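Local coordinates for phosphodiesterase (PDB 4G75), which acts as a colicin M-like, magnesium-binding bacteriocin of Pseudomonas aeruginosa, a phosphodiesterase that probably kills related bacteria by destroying a lipid-linked peptidoglycan precursor, at residues A[4-10]-A[105-109]; A[92-98]-A[109-113]. All coordinates share one frame; numbering follows the deposited sequence.

Interaction 1: residues A[4-10]-A[105-109]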
loop_
_atom_site.group_PDB
_atom_site.type_symbol
_atom_site.label_atom_id
_atom_site.label_comp_id
_atom_site.label_asym_id
_atom_site.label_seq_id
_atom_site.Cartn_x
_atom_site.Cartn_y
_atom_site.Cartn_z
ATOM N N ASP A 4 -3.479 -11.222 -5.563
ATOM C CA ASP A 4 -2.054 -11.157 -5.295
ATOM C C ASP A 4 -1.851 -10.112 -4.210
ATOM O O ASP A 4 -1.727 -8.923 -4.505
ATOM C CB ASP A 4 -1.282 -10.754 -6.551
ATOM C CG ASP A 4 0.213 -10.636 -6.304
ATOM O OD1 ASP A 4 0.660 -10.959 -5.187
ATOM O OD2 ASP A 4 0.943 -10.218 -7.232
ATOM N N LEU A 5 -1.819 -10.547 -2.957
ATOM C CA LEU A 5 -1.684 -9.601 -1.855
ATOM C C LEU A 5 -0.257 -9.520 -1.326
ATOM O O LEU A 5 -0.035 -9.244 -0.147
ATOM C CB LEU A 5 -2.678 -9.927 -0.734
ATOM C CG LEU A 5 -4.126 -10.114 -1.204
ATOM C CD1 LEU A 5 -5.044 -10.389 -0.010
ATOM C CD2 LEU A 5 -4.602 -8.889 -1.983
ATOM N N GLY A 6 0.710 -9.757 -2.209
ATOM C CA GLY A 6 2.110 -9.542 -1.900
ATOM C C GLY A 6 2.729 -10.485 -0.887
ATOM O O GLY A 6 3.659 -10.102 -0.179
ATOM N N THR A 7 2.228 -11.713 -0.811
ATOM C CA THR A 7 2.774 -12.682 0.132
ATOM C C THR A 7 3.891 -13.510 -0.497
ATOM O O THR A 7 4.774 -14.002 0.200
ATOM C CB THR A 7 1.695 -13.627 0.673
ATOM O OG1 THR A 7 1.021 -14.262 -0.418
ATOM C CG2 THR A 7 0.675 -12.852 1.511
ATOM N N THR A 8 3.847 -13.661 -1.815
ATOM C CA THR A 8 4.835 -14.478 -2.517
ATOM C C THR A 8 5.958 -13.630 -3.107
ATOM O O THR A 8 5.740 -12.488 -3.507
ATOM C CB THR A 8 4.178 -15.287 -3.641
ATOM O OG1 THR A 8 3.629 -14.392 -4.616
ATOM C CG2 THR A 8 3.068 -16.149 -3.081
ATOM N N THR A 9 7.163 -14.188 -3.150
ATOM C CA THR A 9 8.293 -13.514 -3.783
ATOM C C THR A 9 8.435 -14.027 -5.206
ATOM O O THR A 9 8.372 -15.228 -5.429
ATOM C CB THR A 9 9.605 -13.808 -3.040
ATOM O OG1 THR A 9 9.520 -13.312 -1.699
ATOM C CG2 THR A 9 10.773 -13.144 -3.744
ATOM N N ILE A 10 8.628 -13.127 -6.168
ATOM C CA ILE A 10 8.850 -13.560 -7.542
ATOM C C ILE A 10 10.285 -13.327 -7.980
ATOM O O ILE A 10 11.028 -12.583 -7.344
ATOM C CB ILE A 10 7.882 -12.890 -8.541
ATOM C CG1 ILE A 10 8.155 -11.390 -8.657
ATOM C CG2 ILE A 10 6.429 -13.151 -8.142
ATOM C CD1 ILE A 10 7.462 -10.760 -9.846
ATOM N N ASP A 105 -0.548 -9.533 -13.417
ATOM C CA ASP A 105 0.566 -9.984 -12.594
ATOM C C ASP A 105 1.482 -8.778 -12.395
ATOM O O ASP A 105 1.318 -7.764 -13.061
ATOM C CB ASP A 105 1.326 -11.116 -13.281
ATOM C CG ASP A 105 1.966 -10.673 -14.593
ATOM O OD1 ASP A 105 1.272 -10.680 -15.631
ATOM O OD2 ASP A 105 3.161 -10.326 -14.585
ATOM N N ARG A 106 2.452 -8.892 -11.501
ATOM C CA ARG A 106 3.229 -7.728 -11.085
ATOM C C ARG A 106 3.988 -7.087 -12.230
ATOM O O ARG A 106 3.945 -5.865 -12.421
ATOM C CB ARG A 106 4.202 -8.115 -9.972
ATOM C CG ARG A 106 3.479 -8.528 -8.702
ATOM C CD ARG A 106 4.425 -9.159 -7.702
ATOM N NE ARG A 106 3.699 -9.789 -6.599
ATOM C CZ ARG A 106 4.287 -10.440 -5.603
ATOM N NH1 ARG A 106 5.610 -10.527 -5.564
ATOM N NH2 ARG A 106 3.559 -11.008 -4.647
ATOM N N ILE A 107 4.692 -7.917 -12.988
ATOM C CA ILE A 107 5.515 -7.415 -14.078
ATOM C C ILE A 107 4.648 -6.776 -15.157
ATOM O O ILE A 107 4.924 -5.661 -15.608
ATOM C CB ILE A 107 6.430 -8.525 -14.635
ATOM C CG1 ILE A 107 7.450 -8.926 -13.563
ATOM C CG2 ILE A 107 7.122 -8.063 -15.920
ATOM C CD1 ILE A 107 8.252 -10.167 -13.886
ATOM N N THR A 108 3.581 -7.462 -15.552
ATOM C CA THR A 108 2.672 -6.899 -16.548
ATOM C C THR A 108 2.081 -5.574 -16.065
ATOM O O THR A 108 1.960 -4.621 -16.827
ATOM C CB THR A 108 1.532 -7.869 -16.895
ATOM O OG1 THR A 108 2.079 -9.065 -17.465
ATOM C CG2 THR A 108 0.571 -7.234 -17.887
ATOM N N ALA A 109 1.703 -5.527 -14.795
ATOM C CA ALA A 109 1.109 -4.327 -14.232
ATOM C C ALA A 109 2.065 -3.143 -14.362
ATOM O O ALA A 109 1.652 -2.052 -14.732
ATOM C CB ALA A 109 0.731 -4.562 -12.773
#
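Arg106 reaches from the first turn of helix 106-113 into the N-terminal loop 4-10, where a bidentate salt bridge to Asp4 and a two-pronged grip on one carbonyl oxygen hold its guanidinium. The Asp4 side is met side-on: NE of Arg106 lies 2.9 Å from OD2 of Asp4, and NH2 of Arg106 binds Asp4 OD1 at 166°. Both carboxylate oxygens use their syn lone pairs, and the two flat groups are nearly coplanar, 16° apart. End-on, NH1 and NH2 of Arg106 converge on Thr8 O, at 2.8 Å and 2.9 Å respectively. The arginine spans the distance because its chain is extended from CG to NE. Beside this aliphatic stem, the Ile10 side chain slides past in the opposite direction, CD1 of Ile10 lying 4.0 Å from Arg106 CD and also touching Ile107 CG1.

Farther out, an Asx turn shapes the loop: Asp4 OD1 accepts from Gly6 N as well as from the arginine, and Gly6 has the positive phi that glycine tolerates easily. Gln99 NE2 of helix 81-102 gives Asp4 OD2 a second donor, while Asn51 OD1 accepts from Ile10 N. The start of the helix itself is set by Asp105 as N-cap. Its OD2 receives Thr108 N at 3.1 Å, and Asp105 OD1 pairs with the hydroxyl OG1 of Thr108 at 2.6 Å.

Interaction 2: residues A[92-98]-A[109-113]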
loop_
_atom_site.group_PDB
_atom_site.type_symbol
_atom_site.label_atom_id
_atom_site.label_comp_id
_atom_site.label_asym_id
_atom_site.label_seq_id
_atom_site.Cartn_x
_atom_site.Cartn_y
_atom_site.Cartn_z
ATOM N N LEU A 92 3.829 4.224 -9.947
ATOM C CA LEU A 92 3.501 3.261 -8.903
ATOM C C LEU A 92 1.994 3.098 -8.615
ATOM O O LEU A 92 1.507 1.973 -8.508
ATOM C CB LEU A 92 4.311 3.536 -7.629
ATOM C CG LEU A 92 5.780 3.090 -7.722
ATOM C CD1 LEU A 92 6.640 3.809 -6.689
ATOM C CD2 LEU A 92 5.913 1.567 -7.592
ATOM N N PRO A 93 1.245 4.206 -8.497
ATOM C CA PRO A 93 -0.190 3.999 -8.245
ATOM C C PRO A 93 -0.902 3.352 -9.424
ATOM O O PRO A 93 -1.894 2.646 -9.226
ATOM C CB PRO A 93 -0.734 5.423 -8.054
ATOM C CG PRO A 93 0.437 6.267 -7.780
ATOM C CD PRO A 93 1.626 5.624 -8.427
ATOM N N GLN A 94 -0.415 3.595 -10.635
ATOM C CA GLN A 94 -1.023 2.997 -11.816
ATOM C C GLN A 94 -0.746 1.497 -11.862
ATOM O O GLN A 94 -1.622 0.712 -12.213
ATOM C CB GLN A 94 -0.536 3.681 -13.097
ATOM C CG GLN A 94 -1.185 3.135 -14.368
ATOM C CD GLN A 94 -2.648 3.526 -14.479
ATOM O OE1 GLN A 94 -2.986 4.706 -14.506
ATOM N NE2 GLN A 94 -3.528 2.527 -14.532
ATOM N N ALA A 95 0.467 1.100 -11.483
ATOM C CA ALA A 95 0.814 -0.315 -11.404
ATOM C C ALA A 95 -0.083 -1.030 -10.390
ATOM O O ALA A 95 -0.588 -2.126 -10.638
ATOM C CB ALA A 95 2.284 -0.484 -11.016
ATOM N N ASP A 96 -0.280 -0.403 -9.239
ATOM C CA ASP A 96 -1.135 -1.004 -8.231
ATOM C C ASP A 96 -2.551 -1.175 -8.764
ATOM O O ASP A 96 -3.184 -2.228 -8.572
ATOM C CB ASP A 96 -1.162 -0.174 -6.950
ATOM C CG ASP A 96 -1.837 -0.916 -5.813
ATOM O OD1 ASP A 96 -1.201 -1.843 -5.268
ATOM O OD2 ASP A 96 -2.998 -0.588 -5.489
ATOM N N TYR A 97 -3.045 -0.138 -9.429
ATOM C CA TYR A 97 -4.406 -0.155 -9.945
ATOM C C TYR A 97 -4.559 -1.164 -11.078
ATOM O O TYR A 97 -5.629 -1.748 -11.257
ATOM C CB TYR A 97 -4.846 1.234 -10.406
ATOM C CG TYR A 97 -6.331 1.298 -10.659
ATOM C CD1 TYR A 97 -7.231 1.178 -9.611
ATOM C CD2 TYR A 97 -6.835 1.446 -11.950
ATOM C CE1 TYR A 97 -8.599 1.216 -9.829
ATOM C CE2 TYR A 97 -8.208 1.488 -12.179
ATOM C CZ TYR A 97 -9.081 1.373 -11.110
ATOM O OH TYR A 97 -10.443 1.403 -11.321
ATOM N N ASN A 98 -3.491 -1.382 -11.839
ATOM C CA ASN A 98 -3.532 -2.410 -12.877
ATOM C C ASN A 98 -3.749 -3.790 -12.269
ATOM O O ASN A 98 -4.481 -4.624 -12.814
ATOM C CB ASN A 98 -2.254 -2.392 -13.723
ATOM C CG ASN A 98 -2.197 -1.186 -14.645
ATOM O OD1 ASN A 98 -3.215 -0.536 -14.887
ATOM N ND2 ASN A 98 -1.016 -0.886 -15.165
ATOM N N ALA A 109 1.703 -5.527 -14.795
ATOM C CA ALA A 109 1.109 -4.327 -14.232
ATOM C C ALA A 109 2.065 -3.143 -14.362
ATOM O O ALA A 109 1.652 -2.052 -14.732
ATOM C CB ALA A 109 0.731 -4.562 -12.773
HETATM N N MSE A 110 3.342 -3.367 -14.072
HETATM C CA MSE A 110 4.323 -2.291 -14.152
HETATM C C MSE A 110 4.618 -1.904 -15.600
HETATM O O MSE A 110 4.715 -0.727 -15.917
HETATM C CB MSE A 110 5.618 -2.663 -13.437
HETATM C CG MSE A 110 6.681 -1.584 -13.533
HETATM SE SE MSE A 110 6.142 0.065 -12.617
HETATM C CE MSE A 110 6.643 -0.520 -10.818
ATOM N N ASN A 111 4.760 -2.886 -16.481
ATOM C CA ASN A 111 5.013 -2.564 -17.886
ATOM C C ASN A 111 3.862 -1.798 -18.515
ATOM O O ASN A 111 4.075 -0.879 -19.309
ATOM C CB ASN A 111 5.340 -3.819 -18.694
ATOM C CG ASN A 111 6.705 -4.378 -18.359
ATOM O OD1 ASN A 111 7.591 -3.649 -17.918
ATOM N ND2 ASN A 111 6.882 -5.682 -18.568
ATOM N N ARG A 112 2.639 -2.165 -18.148
ATOM C CA ARG A 112 1.465 -1.448 -18.632
ATOM C C ARG A 112 1.496 -0.012 -18.127
ATOM O O ARG A 112 1.266 0.931 -18.887
ATOM C CB ARG A 112 0.171 -2.150 -18.197
ATOM C CG ARG A 112 -1.061 -1.705 -18.974
ATOM C CD ARG A 112 -2.358 -2.302 -18.425
ATOM N NE ARG A 112 -2.329 -3.764 -18.333
ATOM C CZ ARG A 112 -2.474 -4.597 -19.363
ATOM N NH1 ARG A 112 -2.634 -4.124 -20.595
ATOM N NH2 ARG A 112 -2.432 -5.906 -19.166
ATOM N N ALA A 113 1.792 0.150 -16.838
ATOM C CA ALA A 113 1.887 1.469 -16.237
ATOM C C ALA A 113 2.977 2.329 -16.879
ATOM O O ALA A 113 2.847 3.552 -16.944
ATOM C CB ALA A 113 2.118 1.359 -14.704
#
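Asn98 lays its CB against the CB of Ala109 and sends its amide across the groove between two helices, where ND2 donates to Ala109 O at 2.9 Å. The bond is nearly straight (162°), lies in the carbonyl plane and uses a lone pair of that oxygen, which also accepts the helical bond from Ala113 N. With CG beside the backbone N (chi1 -72°), the amide faces helix 106-113. Its other end is held from its own helix: Gln94 NE2 donates to Asn98 OD1 from above the carbonyl plane, at 3.1 Å, and this second bond helps fix the rotation of the amide. The aliphatic part of Arg112 passes close by, its CB 3.5 Å from Asn98 ND2, before its charged end turns to a salt bridge with Asp104.

Alanines permit the close approach. The axes of the short segments 92-98 and 109-113 come within 8.0 Å and run at 129° to each other, more antiparallel than parallel. Ala113 CB sits against the backbone of helix 81-102, 3.6 Å from Ala95 N, and touches Gln94 CG; Ala95 CB lies 4.1 Å from the same methyl. Beyond Ala95, selenomethionine Met110 bends at chi2 and chi3, bringing its CE to 3.9 Å from Leu92 CD2.

This buried contact joins helices 81-102 and 106-113, consecutive in the chain and linked by a short loop, as a splayed helical hairpin. Tyr49 of helix 34-49 touches both Leu92 and Met110, and helix 143-153 packs on Leu92 through Ala145.

How the interactions relate
Both interactions rest on helix 106-113, with centres about 11 Å apart, and overlap in sequence at Ala109, which touches the partner segment in interaction 2 but not in interaction 1. Interaction 1 uses the first turn of that helix to anchor a loop from the start of the chain; it is partly buried, and several of its threonines are exposed. Interaction 2 uses the following turn to pack against helix 81-102 and is mostly buried. Charge dominates the former, in which one arginine satisfies a carboxylate and a carbonyl. The latter combines alanine packing and an apolar edge with a single amide-to-backbone bond. Helix 81-102 serves both: it also supplies Gln99, which supports the aspartate of interaction 1.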